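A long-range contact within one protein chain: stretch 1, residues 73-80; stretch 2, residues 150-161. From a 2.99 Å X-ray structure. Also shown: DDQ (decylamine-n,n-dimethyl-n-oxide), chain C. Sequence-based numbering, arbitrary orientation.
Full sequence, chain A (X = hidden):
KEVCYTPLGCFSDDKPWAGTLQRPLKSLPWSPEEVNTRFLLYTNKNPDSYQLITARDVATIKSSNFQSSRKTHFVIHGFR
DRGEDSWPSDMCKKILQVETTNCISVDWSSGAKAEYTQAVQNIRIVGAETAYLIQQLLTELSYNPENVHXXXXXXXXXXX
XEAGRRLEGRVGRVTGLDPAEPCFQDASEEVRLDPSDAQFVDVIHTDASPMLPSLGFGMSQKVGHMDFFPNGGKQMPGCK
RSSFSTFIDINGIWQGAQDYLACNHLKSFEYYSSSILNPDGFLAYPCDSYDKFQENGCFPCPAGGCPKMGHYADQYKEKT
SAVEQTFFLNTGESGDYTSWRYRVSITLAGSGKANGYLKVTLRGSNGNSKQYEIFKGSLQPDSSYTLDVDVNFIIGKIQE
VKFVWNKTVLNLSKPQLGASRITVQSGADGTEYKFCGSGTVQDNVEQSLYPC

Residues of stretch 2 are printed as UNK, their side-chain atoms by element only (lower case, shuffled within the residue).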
ATOM      1  N   HIS A  73      -4.532 -14.404   9.946  1.00 29.14           N
ATOM      2  CA  HIS A  73      -3.567 -13.468   9.376  1.00 28.49           C
ATOM      3  C   HIS A  73      -2.169 -13.690   9.953  1.00 27.85           C
ATOM      4  O   HIS A  73      -1.967 -13.767  11.157  1.00 27.12           O
ATOM      5  CB  HIS A  73      -4.026 -12.038   9.611  1.00 28.22           C
ATOM      6  CG  HIS A  73      -5.395 -11.776   9.071  1.00 27.96           C
ATOM      7  ND1 HIS A  73      -5.661 -11.737   7.726  1.00 28.38           N
ATOM      8  CD2 HIS A  73      -6.576 -11.557   9.695  1.00 27.85           C
ATOM      9  CE1 HIS A  73      -6.948 -11.497   7.540  1.00 28.24           C
ATOM     10  NE2 HIS A  73      -7.526 -11.378   8.720  1.00 26.37           N
ATOM     11  N   PHE A  74      -1.227 -13.856   9.041  1.00 27.29           N
ATOM     12  CA  PHE A  74       0.191 -13.917   9.346  1.00 26.36           C
ATOM     13  C   PHE A  74       0.778 -12.583   8.899  1.00 24.44           C
ATOM     14  O   PHE A  74       0.432 -12.057   7.819  1.00 23.77           O
ATOM     15  CB  PHE A  74       0.818 -15.022   8.525  1.00 26.66           C
ATOM     16  CG  PHE A  74       0.653 -16.417   9.116  1.00 29.20           C
ATOM     17  CD1 PHE A  74      -0.087 -17.422   8.437  1.00 28.75           C
ATOM     18  CD2 PHE A  74       1.293 -16.762  10.296  1.00 30.13           C
ATOM     19  CE1 PHE A  74      -0.164 -18.689   8.933  1.00 24.47           C
ATOM     20  CE2 PHE A  74       1.197 -18.047  10.789  1.00 27.46           C
ATOM     21  CZ  PHE A  74       0.475 -19.000  10.097  1.00 25.50           C
ATOM     22  N   VAL A  75       1.668 -12.045   9.717  1.00 22.05           N
ATOM     23  CA  VAL A  75       2.347 -10.795   9.408  1.00 20.70           C
ATOM     24  C   VAL A  75       3.844 -10.976   9.545  1.00 20.37           C
ATOM     25  O   VAL A  75       4.348 -11.084  10.627  1.00 21.42           O
ATOM     26  CB  VAL A  75       1.894  -9.751  10.370  1.00 19.87           C
ATOM     27  CG1 VAL A  75       2.676  -8.498  10.187  1.00 18.46           C
ATOM     28  CG2 VAL A  75       0.408  -9.484  10.139  1.00 19.25           C
ATOM     29  N   ILE A  76       4.563 -10.998   8.452  1.00 20.08           N
ATOM     30  CA  ILE A  76       6.012 -11.228   8.470  1.00 19.83           C
ATOM     31  C   ILE A  76       6.844  -9.944   8.160  1.00 19.98           C
ATOM     32  O   ILE A  76       6.694  -9.340   7.080  1.00 18.88           O
ATOM     33  CB  ILE A  76       6.327 -12.296   7.407  1.00 19.95           C
ATOM     34  CG1 ILE A  76       5.305 -13.448   7.474  1.00 18.79           C
ATOM     35  CG2 ILE A  76       7.760 -12.790   7.579  1.00 19.88           C
ATOM     36  CD1 ILE A  76       5.373 -14.418   6.297  1.00 18.00           C
ATOM     37  N   HIS A  77       7.740  -9.572   9.074  1.00 20.62           N
ATOM     38  CA  HIS A  77       8.652  -8.446   8.847  1.00 22.03           C
ATOM     39  C   HIS A  77       9.803  -8.810   7.895  1.00 22.70           C
ATOM     40  O   HIS A  77       9.949  -9.960   7.449  1.00 22.88           O
ATOM     41  CB  HIS A  77       9.240  -7.938  10.166  1.00 22.32           C
ATOM     42  CG  HIS A  77      10.273  -8.847  10.749  1.00 24.97           C
ATOM     43  ND1 HIS A  77      10.334  -9.132  12.093  1.00 29.83           N
ATOM     44  CD2 HIS A  77      11.257  -9.575  10.175  1.00 27.70           C
ATOM     45  CE1 HIS A  77      11.332  -9.965  12.326  1.00 28.82           C
ATOM     46  NE2 HIS A  77      11.907 -10.253  11.176  1.00 27.92           N
ATOM     47  N   GLY A  78      10.646  -7.840   7.581  1.00 23.44           N
ATOM     48  CA  GLY A  78      11.799  -8.160   6.768  1.00 24.28           C
ATOM     49  C   GLY A  78      13.129  -7.836   7.416  1.00 25.12           C
ATOM     50  O   GLY A  78      13.215  -7.789   8.657  1.00 23.85           O
ATOM     51  N   PHE A  79      14.140  -7.608   6.538  1.00 26.46           N
ATOM     52  CA  PHE A  79      15.540  -7.230   6.891  1.00 26.53           C
ATOM     53  C   PHE A  79      15.587  -6.239   8.041  1.00 26.51           C
ATOM     54  O   PHE A  79      14.977  -5.159   7.982  1.00 25.88           O
ATOM     55  CB  PHE A  79      16.203  -6.619   5.651  1.00 27.02           C
ATOM     56  CG  PHE A  79      17.684  -6.347   5.783  1.00 28.59           C
ATOM     57  CD1 PHE A  79      18.607  -7.363   5.887  1.00 28.94           C
ATOM     58  CD2 PHE A  79      18.163  -5.059   5.744  1.00 30.82           C
ATOM     59  CE1 PHE A  79      19.953  -7.082   6.022  1.00 27.19           C
ATOM     60  CE2 PHE A  79      19.526  -4.811   5.864  1.00 29.62           C
ATOM     61  CZ  PHE A  79      20.395  -5.833   6.005  1.00 26.93           C
ATOM     62  N   ARG A  80      16.228  -6.668   9.112  1.00 26.99           N
ATOM     63  CA  ARG A  80      16.541  -5.817  10.270  1.00 29.07           C
ATOM     64  C   ARG A  80      15.395  -5.132  10.961  1.00 30.07           C
ATOM     65  O   ARG A  80      15.483  -3.990  11.413  1.00 29.96           O
ATOM     66  CB  ARG A  80      17.596  -4.782   9.906  1.00 29.46           C
ATOM     67  CG  ARG A  80      18.895  -5.495   9.487  1.00 32.75           C
ATOM     68  CD  ARG A  80      20.066  -4.649   9.522  1.00 33.75           C
ATOM     69  NE  ARG A  80      20.827  -4.855  10.741  1.00 35.84           N
ATOM     70  CZ  ARG A  80      21.943  -5.576  10.857  1.00 36.08           C
ATOM     71  NH1 ARG A  80      22.484  -6.256   9.804  1.00 34.79           N
ATOM     72  NH2 ARG A  80      22.528  -5.580  12.061  1.00 35.09           N
ATOM     73  N   UNK A 150      -1.350 -14.355   4.399  1.00 23.64           N
ATOM     74  CA  UNK A 150      -0.033 -13.954   4.826  1.00 22.38           C
ATOM     75  C   UNK A 150       0.272 -12.579   4.344  1.00 21.89           C
ATOM     76  O   UNK A 150       0.098 -12.292   3.184  1.00 22.27           O
ATOM     77  c   UNK A 150       2.343 -14.421   4.919  1.00 22.83           C
ATOM     78  c   UNK A 150       1.003 -14.868   4.327  1.00 21.38           C
ATOM     79  c   UNK A 150       0.768 -16.258   4.870  1.00 20.71           C
ATOM     80  c   UNK A 150       1.549 -17.295   4.188  1.00 19.35           C
ATOM     81  N   UNK A 151       0.742 -11.725   5.234  1.00 21.24           N
ATOM     82  CA  UNK A 151       1.060 -10.350   4.861  1.00 20.86           C
ATOM     83  C   UNK A 151       2.537 -10.130   5.128  1.00 18.94           C
ATOM     84  O   UNK A 151       2.928 -10.171   6.275  1.00 19.23           O
ATOM     85  c   UNK A 151      -1.209  -9.696   5.825  1.00 21.50           C
ATOM     86  c   UNK A 151       0.272  -9.365   5.738  1.00 21.38           C
ATOM     87  c   UNK A 151      -1.982  -8.746   6.806  1.00 20.85           C
ATOM     88  c   UNK A 151       0.400  -7.995   5.178  1.00 24.17           C
ATOM     89  N   UNK A 152       3.352  -9.874   4.121  1.00 17.03           N
ATOM     90  CA  UNK A 152       4.780  -9.696   4.370  1.00 16.66           C
ATOM     91  C   UNK A 152       5.312  -8.357   3.869  1.00 16.17           C
ATOM     92  O   UNK A 152       4.965  -7.920   2.783  1.00 16.63           O
ATOM     93  N   UNK A 153       6.170  -7.709   4.643  1.00 15.48           N
ATOM     94  CA  UNK A 153       6.868  -6.482   4.204  1.00 15.16           C
ATOM     95  C   UNK A 153       8.334  -6.717   3.742  1.00 14.90           C
ATOM     96  O   UNK A 153       9.097  -7.367   4.430  1.00 12.92           O
ATOM     97  n   UNK A 153       8.989  -4.009   5.412  1.00 17.17           N
ATOM     98  c   UNK A 153       7.454  -3.176   4.095  1.00 15.90           C
ATOM     99  c   UNK A 153       9.478  -2.898   4.882  1.00 14.62           C
ATOM    100  c   UNK A 153       7.704  -4.205   4.949  1.00 16.53           C
ATOM    101  n   UNK A 153       8.581  -2.385   4.062  1.00 12.78           N
ATOM    102  c   UNK A 153       6.885  -5.408   5.319  1.00 14.97           C
ATOM    103  N   UNK A 154       8.711  -6.134   2.595  1.00 15.60           N
ATOM    104  CA  UNK A 154      10.091  -6.161   2.090  1.00 16.07           C
ATOM    105  C   UNK A 154      10.511  -7.602   1.962  1.00 15.74           C
ATOM    106  O   UNK A 154       9.947  -8.352   1.204  1.00 15.06           O
ATOM    107  o   UNK A 154      12.483  -5.421   2.571  1.00 17.93           O
ATOM    108  c   UNK A 154      11.085  -5.350   2.983  1.00 16.58           C
ATOM    109  N   UNK A 155      11.512  -7.998   2.702  1.00 16.25           N
ATOM    110  CA  UNK A 155      11.964  -9.359   2.584  1.00 17.04           C
ATOM    111  C   UNK A 155      10.840 -10.264   2.995  1.00 17.93           C
ATOM    112  O   UNK A 155      10.580 -11.205   2.334  1.00 15.91           O
ATOM    113  c   UNK A 155      15.478  -9.763   4.014  1.00 18.41           C
ATOM    114  c   UNK A 155      14.496  -9.969   2.886  1.00 17.69           C
ATOM    115  c   UNK A 155      14.896  -9.209   1.667  1.00 17.24           C
ATOM    116  c   UNK A 155      13.153  -9.543   3.481  1.00 17.88           C
ATOM    117  N   UNK A 156      10.153  -9.940   4.093  1.00 20.50           N
ATOM    118  CA  UNK A 156       8.887 -10.578   4.470  1.00 21.77           C
ATOM    119  C   UNK A 156       7.887 -10.877   3.335  1.00 22.48           C
ATOM    120  O   UNK A 156       7.257 -11.929   3.299  1.00 22.40           O
ATOM    121  N   UNK A 157       7.701  -9.949   2.422  1.00 22.61           N
ATOM    122  CA  UNK A 157       6.833 -10.250   1.316  1.00 23.58           C
ATOM    123  C   UNK A 157       7.305 -11.517   0.592  1.00 23.62           C
ATOM    124  O   UNK A 157       6.539 -12.375   0.272  1.00 24.39           O
ATOM    125  c   UNK A 157       6.798  -9.093   0.332  1.00 24.21           C
ATOM    126  N   UNK A 158       8.569 -11.600   0.272  1.00 23.22           N
ATOM    127  CA  UNK A 158       9.086 -12.752  -0.426  1.00 22.80           C
ATOM    128  C   UNK A 158       9.031 -14.025   0.461  1.00 22.98           C
ATOM    129  O   UNK A 158       8.789 -15.158  -0.021  1.00 23.28           O
ATOM    130  c   UNK A 158      10.634 -11.447  -1.922  1.00 23.20           C
ATOM    131  c   UNK A 158      10.197 -10.511  -3.872  1.00 25.16           C
ATOM    132  c   UNK A 158      10.521 -12.445  -0.824  1.00 22.57           C
ATOM    133  n   UNK A 158       9.887 -11.529  -3.078  1.00 24.63           N
ATOM    134  c   UNK A 158      11.387 -10.324  -2.039  1.00 25.41           C
ATOM    135  n   UNK A 158      11.101  -9.761  -3.264  1.00 24.51           N
ATOM    136  N   UNK A 159       9.300 -13.839   1.746  1.00 22.60           N
ATOM    137  CA  UNK A 159       9.128 -14.892   2.740  1.00 22.23           C
ATOM    138  C   UNK A 159       7.744 -15.518   2.621  1.00 22.49           C
ATOM    139  O   UNK A 159       7.609 -16.720   2.600  1.00 22.82           O
ATOM    140  c   UNK A 159       9.170 -14.289   4.161  1.00 21.78           C
ATOM    141  o   UNK A 159      10.432 -13.725   4.407  1.00 20.41           O
ATOM    142  c   UNK A 159       9.035 -15.375   5.223  1.00 21.97           C
ATOM    143  N   UNK A 160       6.723 -14.671   2.673  1.00 22.72           N
ATOM    144  CA  UNK A 160       5.350 -15.092   2.561  1.00 23.19           C
ATOM    145  C   UNK A 160       5.148 -15.811   1.215  1.00 24.41           C
ATOM    146  O   UNK A 160       4.558 -16.862   1.179  1.00 26.24           O
ATOM    147  c   UNK A 160       4.447 -13.900   2.653  1.00 22.41           C
ATOM    148  N   UNK A 161       5.664 -15.281   0.112  1.00 25.22           N
ATOM    149  CA  UNK A 161       5.507 -15.926  -1.179  1.00 25.69           C
ATOM    150  C   UNK A 161       6.196 -17.284  -1.172  1.00 26.87           C
ATOM    151  O   UNK A 161       5.953 -18.109  -2.074  1.00 27.50           O
TER
HETATM  152  N1  DDQ C 502      12.587  -0.620  11.443  1.00 35.38           N
HETATM  153  O1  DDQ C 502      11.471  -1.190  11.518  1.00 37.75           O
HETATM  154  CM1 DDQ C 502      12.479   0.733  12.098  1.00 34.18           C
HETATM  155  CM2 DDQ C 502      13.642  -1.412  12.142  1.00 36.19           C
HETATM  156  C1  DDQ C 502      12.798  -0.513   9.967  1.00 32.56           C
HETATM  157  C2  DDQ C 502      13.529  -1.673   9.278  1.00 28.83           C
HETATM  158  C3  DDQ C 502      14.771  -1.123   8.588  1.00 27.82           C
HETATM  159  C4  DDQ C 502      14.592  -0.883   7.096  1.00 24.48           C
HETATM  160  C5  DDQ C 502      15.627  -1.655   6.296  1.00 21.61           C
HETATM  161  C6  DDQ C 502      15.345  -1.363   4.849  1.00 21.50           C
HETATM  162  C7  DDQ C 502      16.220  -2.169   3.934  1.00 22.62           C
HETATM  163  C8  DDQ C 502      15.405  -3.062   3.017  1.00 25.20           C
HETATM  164  C9  DDQ C 502      16.340  -4.037   2.293  1.00 26.06           C
HETATM  165  C10 DDQ C 502      15.912  -4.383   0.884  1.00 25.69           C

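Position 150 carries four carbons, forked at the first, with one arm two carbons long; one of them comes 3.3 Å from CD1 of Ile76, a tight apolar contact, and another lies 3.8 Å from CD1 of Phe74. That beta-branched pattern is isoleucine. Ile150 pairs with Phe74 in a parallel bridge, and their side chains share a face of the sheet; CG2 makes the contact with Ile76 and CG1 the one with Phe74.

Position 151 repeats the formula, four carbons forked at the first with one two-carbon arm, whose end lies 4.2 Å from Val75 CG2, so it is also isoleucine. Ile151 sits on the other face beside Val75, which its CD1 meets. Its backbone does more: N donates to Phe74 O at 2.6 Å, and O accepts from Ile76 N at 2.8 Å.

Position 152 has no side-chain atoms, and its CA makes a CA-H...O contact with Ile76 O at 3.3 Å: glycine. An ideal CB on Gly152 would clash within its own stretch, 2.1 Å from the backbone O of position 156, so the returning chain leaves no room there.

Position 153 shows one carbon, then a five-membered ring of three carbons and two nitrogens; the side chain comes no closer to stretch 1 than its CB, 4.3 Å from Ile76 O. This is histidine. The backbone N of His153 donates to Ile76 O at 3.0 Å, the last bond of the ladder.

Position 154 has one carbon and one oxygen: serine. Ser154 takes a positive phi of 57° between strand and helix. It occupies the N-cap position without a capping bond from its side chain, and its OG lies 3.8 Å from C8 of the DDQ chain.

Position 155 has four carbons forked at the second; its CB packs 3.8 Å from Gly78 CA, and a branch carbon reaches 3.6 Å from Phe79 CB. It is leucine, and the branch carbon is CD2 of Leu155.

Position 156 is bare, its CA 3.2 Å from His77 O: another glycine. An ideal CB on Gly156 would fall 2.2 Å from Ile76 O, a clash.

Position 157, with a single carbon pointing away from stretch 1, is alanine. Position 158 repeats the one-carbon, five-ring pattern with two nitrogens; His158 is out of reach.

Position 159 has one carbon bearing an oxygen and a carbon, the latter 3.7 Å from Ile76 CG2: threonine, meeting stretch 1 through its methyl, CG2. Position 160 has one carbon, CB, 3.8 Å from Ile76 CD1: alanine. Position 161 has none and touches nothing of stretch 1: glycine.

The contact works by joining two parallel strands, after which the second stretch turns at Ser154 into a helix whose axis makes 135° with strand 73-76. Three backbone hydrogen bonds set the register, while Ile76 supplies the main apolar bridge, touching Ile150 on the neighbouring strand and Thr159 and Ala160 on the helix. Glycine buys the close approach: a CB at Gly156 would strike stretch 1, and one at Gly78 would lie 2.8 Å from His153 O. Backbone bonds align the strands; the bare glycines at 78 and 156 let the chains pack close, and the bare glycine at 152 leaves room for Gly156 O.

Stretch 2 (150-161) IIGHSLGAHTAG
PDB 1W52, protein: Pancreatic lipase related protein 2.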